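Local coordinates for EDD domain protein, DegV family (Ruminococcus gnavus, PDB 3JR7), which is of unknown cellular function but probably binds lipids such as fatty acids, at residues D19-I25 / A96-V102; S28-T33 / V279-S285. One frame throughout, in Å; residues are numbered along the deposited sequence.

Contact 1: residues D19-I25 / A96-V102; sequences DMSYKVI and AERIYVV
Ile25 packs its CD1 on CG2 of Ile99 at 3.5 Å, with Val101 on the same face of the sheet. Both isoleucines have chi1 m. The other face carries Val24 (t), Tyr100 (m) and Tyr22 (p). Val24 CG1 lies 4.2 Å from Val102 CG2, and Tyr22 CB meets the ring edge of Tyr100 at CE2, 3.9 Å away. Helix 85-92 covers the isoleucine face and helix 141-155 the tyrosine face. This is a parallel strand pair inside an alpha/beta layered domain of the DegV fold. The axes of strands 22-25 and 98-102 approach to 4.7 Å, their directions 14° apart. Tyr22 pairs with Arg98, Lys23 with Ile99, Val24 with Tyr100 and Ile25 with Val101. The ladder runs Arg98 N to Ser21 O (3.0 Å), Lys23 N to Arg98 O (2.9 Å), Tyr100 N to Lys23 O (3.0 Å), Ile25 N to Tyr100 O (2.9 Å) and Val102 N to Ile25 O (2.8 Å). Before the strands, Glu97 N donates to Ser21 OG at 2.7 Å. Asp19 OD1 accepts from Ser21 N at 2.7 Å, an Asx turn, and forms a salt bridge with Arg98 NH1 at 3.0 Å. Arg98 also forms salt bridges through NH1 with Glu97 OE1 (2.8 Å) and through NE with Glu154.

Contact 2: residues S28-T33 / V279-S285; sequences SCGEFT and VDTSGIS
Residues 28-33 form an irregular, partly extended loop beside the end of a strand, a two-residue extended link (Thr281 and Ser282) and the first turn of a helix. The two segments run in opposite senses: the nearest CA pairs are Cys29 with Ile284 (5.1 Å), Glu31 with Ser282 (5.6 Å) and Thr33 with Val279 (6.8 Å). Hydrogen bonds dominate. Glu31 (chi1 m, chi2 p) bends its carboxylate over the helix start. Its OE2 accepts from Ser282 N at 2.8 Å and from Ser285 OG, also at 2.8 Å. Its OE1 is hydrogen-bonded to Ser140 OG, outside the two segments. Ser282 (p) is the helix N-cap. Its OG accepts from Ser285 N at 3.1 Å and donates to Cys29 O at 2.9 Å, so the capping serine also ties the loop to the helix. Van der Waals contacts flank this polar centre. Cys29 SG (chi1 t) lies 3.9 Å from Ile284 CG2. Glu31 CB sits 3.9 Å from Val279 CG2, and Thr33 CG2 is 4.0 Å from Val279 CG1. Ser285 belongs to the pocket holding the polyether PG6, probably picked up from the crystallisation liquor, and Ile284 is also close to it. The pocket may correspond to a lipid site. The loop leads from strand 22-27 into helix 34-39, while strand 275-280 leads into helix 283-289; helix 141-155 touches Cys29, Glu31 and Val279.

How the contacts relate
The centres of the two contacts lie about 20 Å apart. Contact 1 is near the periphery, its centre about 19 Å from the centre of the folded chain; that of contact 2 is about 7 Å from it. Strand 22-27 connects them: its first part pairs in contact 1, and the loop after it enters contact 2. Along the chain the order is 19-25, 28-33, 96-102, 279-285, so the contacts interleave. Contact 2 reaches from the end of strand 22-27, in the sheet of contact 1, to strand 275-280, an outermost strand of the second sheet. Helix 141-155 touches both. Contact 1 thus pairs two strands within one sheet, and contact 2 joins the two sheets beside the PG6 pocket.

Contact 1: residues D19-I25 / A96-V102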
loop_
_atom_site.group_PDB
_atom_site.type_symbol
_atom_site.label_atom_id
_atom_site.label_comp_id
_atom_site.label_asym_id
_atom_site.label_seq_id
_atom_site.Cartn_x
_atom_site.Cartn_y
_atom_site.Cartn_z
ATOM N N ASP A 19 24.006 11.120 12.189
ATOM C CA ASP A 19 23.131 11.570 11.104
ATOM C C ASP A 19 22.037 10.579 10.771
ATOM O O ASP A 19 22.183 9.731 9.895
ATOM C CB ASP A 19 23.958 11.852 9.846
ATOM C CG ASP A 19 23.185 12.668 8.785
ATOM O OD1 ASP A 19 21.922 12.663 8.802
ATOM O OD2 ASP A 19 23.849 13.310 7.920
HETATM N N MSE A 20 20.918 10.703 11.449
HETATM C CA MSE A 20 19.686 10.207 10.892
HETATM C C MSE A 20 18.846 11.432 10.588
HETATM O O MSE A 20 17.693 11.562 11.036
HETATM C CB MSE A 20 18.963 9.341 11.884
HETATM C CG MSE A 20 19.777 8.198 12.379
HETATM SE SE MSE A 20 18.763 7.387 13.851
HETATM C CE MSE A 20 16.899 7.569 13.136
ATOM N N SER A 21 19.390 12.327 9.796
ATOM C CA SER A 21 18.597 13.487 9.375
ATOM C C SER A 21 17.763 13.103 8.159
ATOM O O SER A 21 18.066 13.496 7.061
ATOM C CB SER A 21 19.516 14.661 9.079
ATOM O OG SER A 21 18.769 15.851 8.879
ATOM N N TYR A 22 16.735 12.292 8.367
ATOM C CA TYR A 22 15.820 11.917 7.282
ATOM C C TYR A 22 14.391 11.778 7.770
ATOM O O TYR A 22 14.166 11.538 8.931
ATOM C CB TYR A 22 16.284 10.616 6.626
ATOM C CG TYR A 22 16.029 9.335 7.396
ATOM C CD1 TYR A 22 14.912 8.576 7.150
ATOM C CD2 TYR A 22 16.936 8.859 8.301
ATOM C CE1 TYR A 22 14.693 7.389 7.808
ATOM C CE2 TYR A 22 16.719 7.669 8.997
ATOM C CZ TYR A 22 15.600 6.934 8.732
ATOM O OH TYR A 22 15.331 5.730 9.414
ATOM N N LYS A 23 13.428 11.915 6.867
ATOM C CA LYS A 23 12.047 11.596 7.179
ATOM C C LYS A 23 11.462 10.759 6.024
ATOM O O LYS A 23 11.794 11.009 4.860
ATOM C CB LYS A 23 11.256 12.873 7.424
ATOM C CG LYS A 23 9.892 12.649 7.992
ATOM C CD LYS A 23 9.243 13.954 8.518
ATOM C CE LYS A 23 8.810 14.940 7.402
ATOM N NZ LYS A 23 7.990 16.214 7.888
ATOM N N VAL A 24 10.609 9.798 6.358
ATOM C CA VAL A 24 9.852 8.988 5.382
ATOM C C VAL A 24 8.387 9.331 5.443
ATOM O O VAL A 24 7.701 9.049 6.454
ATOM C CB VAL A 24 9.991 7.470 5.599
ATOM C CG1 VAL A 24 9.349 6.700 4.401
ATOM C CG2 VAL A 24 11.485 7.066 5.784
ATOM N N ILE A 25 7.917 9.980 4.389
ATOM C CA ILE A 25 6.531 10.380 4.256
ATOM C C ILE A 25 5.818 9.315 3.403
ATOM O O ILE A 25 6.286 8.963 2.342
ATOM C CB ILE A 25 6.420 11.722 3.527
ATOM C CG1 ILE A 25 7.202 12.824 4.303
ATOM C CG2 ILE A 25 4.947 12.103 3.309
ATOM C CD1 ILE A 25 7.448 14.036 3.487
ATOM N N ALA A 96 14.708 17.718 8.723
ATOM C CA ALA A 96 15.361 16.527 8.163
ATOM C C ALA A 96 16.040 16.906 6.866
ATOM O O ALA A 96 15.439 17.545 5.989
ATOM C CB ALA A 96 14.361 15.345 7.917
ATOM N N GLU A 97 17.271 16.472 6.713
ATOM C CA GLU A 97 18.011 16.767 5.490
ATOM C C GLU A 97 17.461 15.985 4.295
ATOM O O GLU A 97 17.372 16.515 3.186
ATOM C CB GLU A 97 19.486 16.378 5.690
ATOM C CG GLU A 97 20.369 16.542 4.476
ATOM C CD GLU A 97 21.780 16.117 4.742
ATOM O OE1 GLU A 97 21.998 15.125 5.488
ATOM O OE2 GLU A 97 22.681 16.765 4.196
ATOM N N ARG A 98 17.114 14.727 4.518
ATOM C CA ARG A 98 16.728 13.847 3.422
ATOM C C ARG A 98 15.261 13.472 3.551
ATOM O O ARG A 98 14.828 12.973 4.583
ATOM C CB ARG A 98 17.610 12.598 3.434
ATOM C CG ARG A 98 19.104 12.927 3.418
ATOM C CD ARG A 98 20.010 11.719 3.391
ATOM N NE ARG A 98 19.957 10.968 4.619
ATOM C CZ ARG A 98 20.527 11.322 5.793
ATOM N NH1 ARG A 98 21.181 12.500 5.914
ATOM N NH2 ARG A 98 20.439 10.500 6.857
ATOM N N ILE A 99 14.496 13.713 2.492
ATOM C CA ILE A 99 13.077 13.404 2.457
ATOM C C ILE A 99 12.776 12.308 1.431
ATOM O O ILE A 99 13.104 12.436 0.246
ATOM C CB ILE A 99 12.246 14.625 2.104
ATOM C CG1 ILE A 99 12.601 15.785 3.061
ATOM C CG2 ILE A 99 10.720 14.258 2.150
ATOM C CD1 ILE A 99 12.198 15.554 4.551
ATOM N N TYR A 100 12.141 11.237 1.896
ATOM C CA TYR A 100 11.768 10.101 1.039
ATOM C C TYR A 100 10.265 10.025 1.075
ATOM O O TYR A 100 9.692 10.017 2.142
ATOM C CB TYR A 100 12.357 8.796 1.592
ATOM C CG TYR A 100 13.850 8.789 1.729
ATOM C CD1 TYR A 100 14.666 8.608 0.614
ATOM C CD2 TYR A 100 14.454 8.928 2.975
ATOM C CE1 TYR A 100 16.040 8.622 0.727
ATOM C CE2 TYR A 100 15.857 8.905 3.110
ATOM C CZ TYR A 100 16.636 8.758 1.968
ATOM O OH TYR A 100 17.990 8.727 2.060
ATOM N N VAL A 101 9.613 9.978 -0.068
ATOM C CA VAL A 101 8.149 9.956 -0.130
ATOM C C VAL A 101 7.721 8.644 -0.789
ATOM O O VAL A 101 8.285 8.249 -1.834
ATOM C CB VAL A 101 7.613 11.174 -0.916
ATOM C CG1 VAL A 101 6.068 11.342 -0.731
ATOM C CG2 VAL A 101 8.346 12.458 -0.507
ATOM N N VAL A 102 6.758 7.953 -0.199
ATOM C CA VAL A 102 6.275 6.678 -0.744
ATOM C C VAL A 102 4.796 6.787 -1.004
ATOM O O VAL A 102 4.055 7.155 -0.098
ATOM C CB VAL A 102 6.503 5.535 0.233
ATOM C CG1 VAL A 102 5.981 4.176 -0.419
ATOM C CG2 VAL A 102 7.995 5.451 0.601
#

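Contact 2: residues S28-T33 / V279-S285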
loop_
_atom_site.group_PDB
_atom_site.type_symbol
_atom_site.label_atom_id
_atom_site.label_comp_id
_atom_site.label_asym_id
_atom_site.label_seq_id
_atom_site.Cartn_x
_atom_site.Cartn_y
_atom_site.Cartn_z
ATOM N N SER A 28 -1.561 7.864 3.079
ATOM C CA SER A 28 -2.244 7.176 4.194
ATOM C C SER A 28 -2.665 5.744 3.809
ATOM O O SER A 28 -2.969 4.938 4.643
ATOM C CB SER A 28 -3.442 7.986 4.652
ATOM O OG SER A 28 -4.392 8.073 3.637
ATOM N N CYS A 29 -2.628 5.428 2.528
ATOM C CA CYS A 29 -2.922 4.055 2.101
ATOM C C CYS A 29 -1.935 3.075 2.718
ATOM O O CYS A 29 -2.310 1.964 3.125
ATOM C CB CYS A 29 -2.951 3.946 0.574
ATOM S SG CYS A 29 -3.512 2.325 0.040
ATOM N N GLY A 30 -0.689 3.502 2.848
ATOM C CA GLY A 30 0.350 2.649 3.361
ATOM C C GLY A 30 0.254 2.506 4.854
ATOM O O GLY A 30 0.471 3.502 5.558
ATOM N N GLU A 31 -0.010 1.285 5.346
ATOM C CA GLU A 31 -0.217 1.082 6.783
ATOM C C GLU A 31 1.081 1.241 7.560
ATOM O O GLU A 31 2.110 0.937 7.035
ATOM C CB GLU A 31 -0.793 -0.330 7.074
ATOM C CG GLU A 31 -2.198 -0.613 6.604
ATOM C CD GLU A 31 -2.343 -0.782 5.106
ATOM O OE1 GLU A 31 -1.322 -1.063 4.407
ATOM O OE2 GLU A 31 -3.495 -0.656 4.638
ATOM N N PHE A 32 1.036 1.729 8.806
ATOM C CA PHE A 32 2.199 1.674 9.727
ATOM C C PHE A 32 1.995 0.603 10.768
ATOM O O PHE A 32 0.914 0.512 11.331
ATOM C CB PHE A 32 2.426 2.987 10.500
ATOM C CG PHE A 32 2.902 4.150 9.649
ATOM C CD1 PHE A 32 3.287 3.985 8.317
ATOM C CD2 PHE A 32 2.952 5.418 10.203
ATOM C CE1 PHE A 32 3.697 5.078 7.565
ATOM C CE2 PHE A 32 3.372 6.481 9.486
ATOM C CZ PHE A 32 3.742 6.322 8.134
ATOM N N THR A 33 3.032 -0.170 11.054
ATOM C CA THR A 33 3.023 -1.064 12.189
ATOM C C THR A 33 3.181 -0.253 13.478
ATOM O O THR A 33 3.561 0.914 13.430
ATOM C CB THR A 33 4.172 -2.067 12.129
ATOM O OG1 THR A 33 5.426 -1.362 12.075
ATOM C CG2 THR A 33 4.020 -2.978 10.938
ATOM N N VAL A 279 -1.071 -6.653 9.318
ATOM C CA VAL A 279 -1.661 -5.374 9.746
ATOM C C VAL A 279 -3.089 -5.244 9.308
ATOM O O VAL A 279 -3.506 -5.860 8.313
ATOM C CB VAL A 279 -0.945 -4.133 9.173
ATOM C CG1 VAL A 279 0.326 -3.977 9.818
ATOM C CG2 VAL A 279 -0.828 -4.208 7.599
ATOM N N ASP A 280 -3.823 -4.408 10.039
ATOM C CA ASP A 280 -5.160 -4.002 9.668
ATOM C C ASP A 280 -5.063 -3.002 8.559
ATOM O O ASP A 280 -4.179 -2.145 8.568
ATOM C CB ASP A 280 -5.911 -3.365 10.837
ATOM C CG ASP A 280 -6.190 -4.371 11.948
ATOM O OD1 ASP A 280 -7.074 -5.200 11.754
ATOM O OD2 ASP A 280 -5.460 -4.373 12.945
ATOM N N THR A 281 -5.979 -3.099 7.620
ATOM C CA THR A 281 -5.989 -2.169 6.495
ATOM C C THR A 281 -6.241 -0.696 6.927
ATOM O O THR A 281 -7.048 -0.405 7.821
ATOM C CB THR A 281 -7.042 -2.536 5.473
ATOM O OG1 THR A 281 -8.267 -2.842 6.137
ATOM C CG2 THR A 281 -6.613 -3.726 4.622
ATOM N N SER A 282 -5.554 0.220 6.262
ATOM C CA SER A 282 -5.759 1.676 6.437
ATOM C C SER A 282 -7.141 2.072 5.904
ATOM O O SER A 282 -7.844 1.256 5.324
ATOM C CB SER A 282 -4.716 2.427 5.616
ATOM O OG SER A 282 -5.011 2.249 4.202
ATOM N N GLY A 283 -7.532 3.331 6.084
ATOM C CA GLY A 283 -8.795 3.837 5.536
ATOM C C GLY A 283 -8.920 3.619 4.038
ATOM O O GLY A 283 -9.928 3.076 3.547
ATOM N N ILE A 284 -7.907 4.060 3.271
ATOM C CA ILE A 284 -8.000 3.867 1.809
ATOM C C ILE A 284 -7.992 2.368 1.446
ATOM O O ILE A 284 -8.765 1.928 0.601
ATOM C CB ILE A 284 -6.872 4.610 1.099
ATOM C CG1 ILE A 284 -7.055 6.125 1.310
ATOM C CG2 ILE A 284 -6.837 4.262 -0.401
ATOM C CD1 ILE A 284 -8.303 6.724 0.640
ATOM N N SER A 285 -7.155 1.594 2.118
ATOM C CA SER A 285 -7.096 0.164 1.886
ATOM C C SER A 285 -8.447 -0.509 2.186
ATOM O O SER A 285 -8.913 -1.362 1.430
ATOM C CB SER A 285 -5.956 -0.458 2.702
ATOM O OG SER A 285 -4.647 -0.058 2.211
#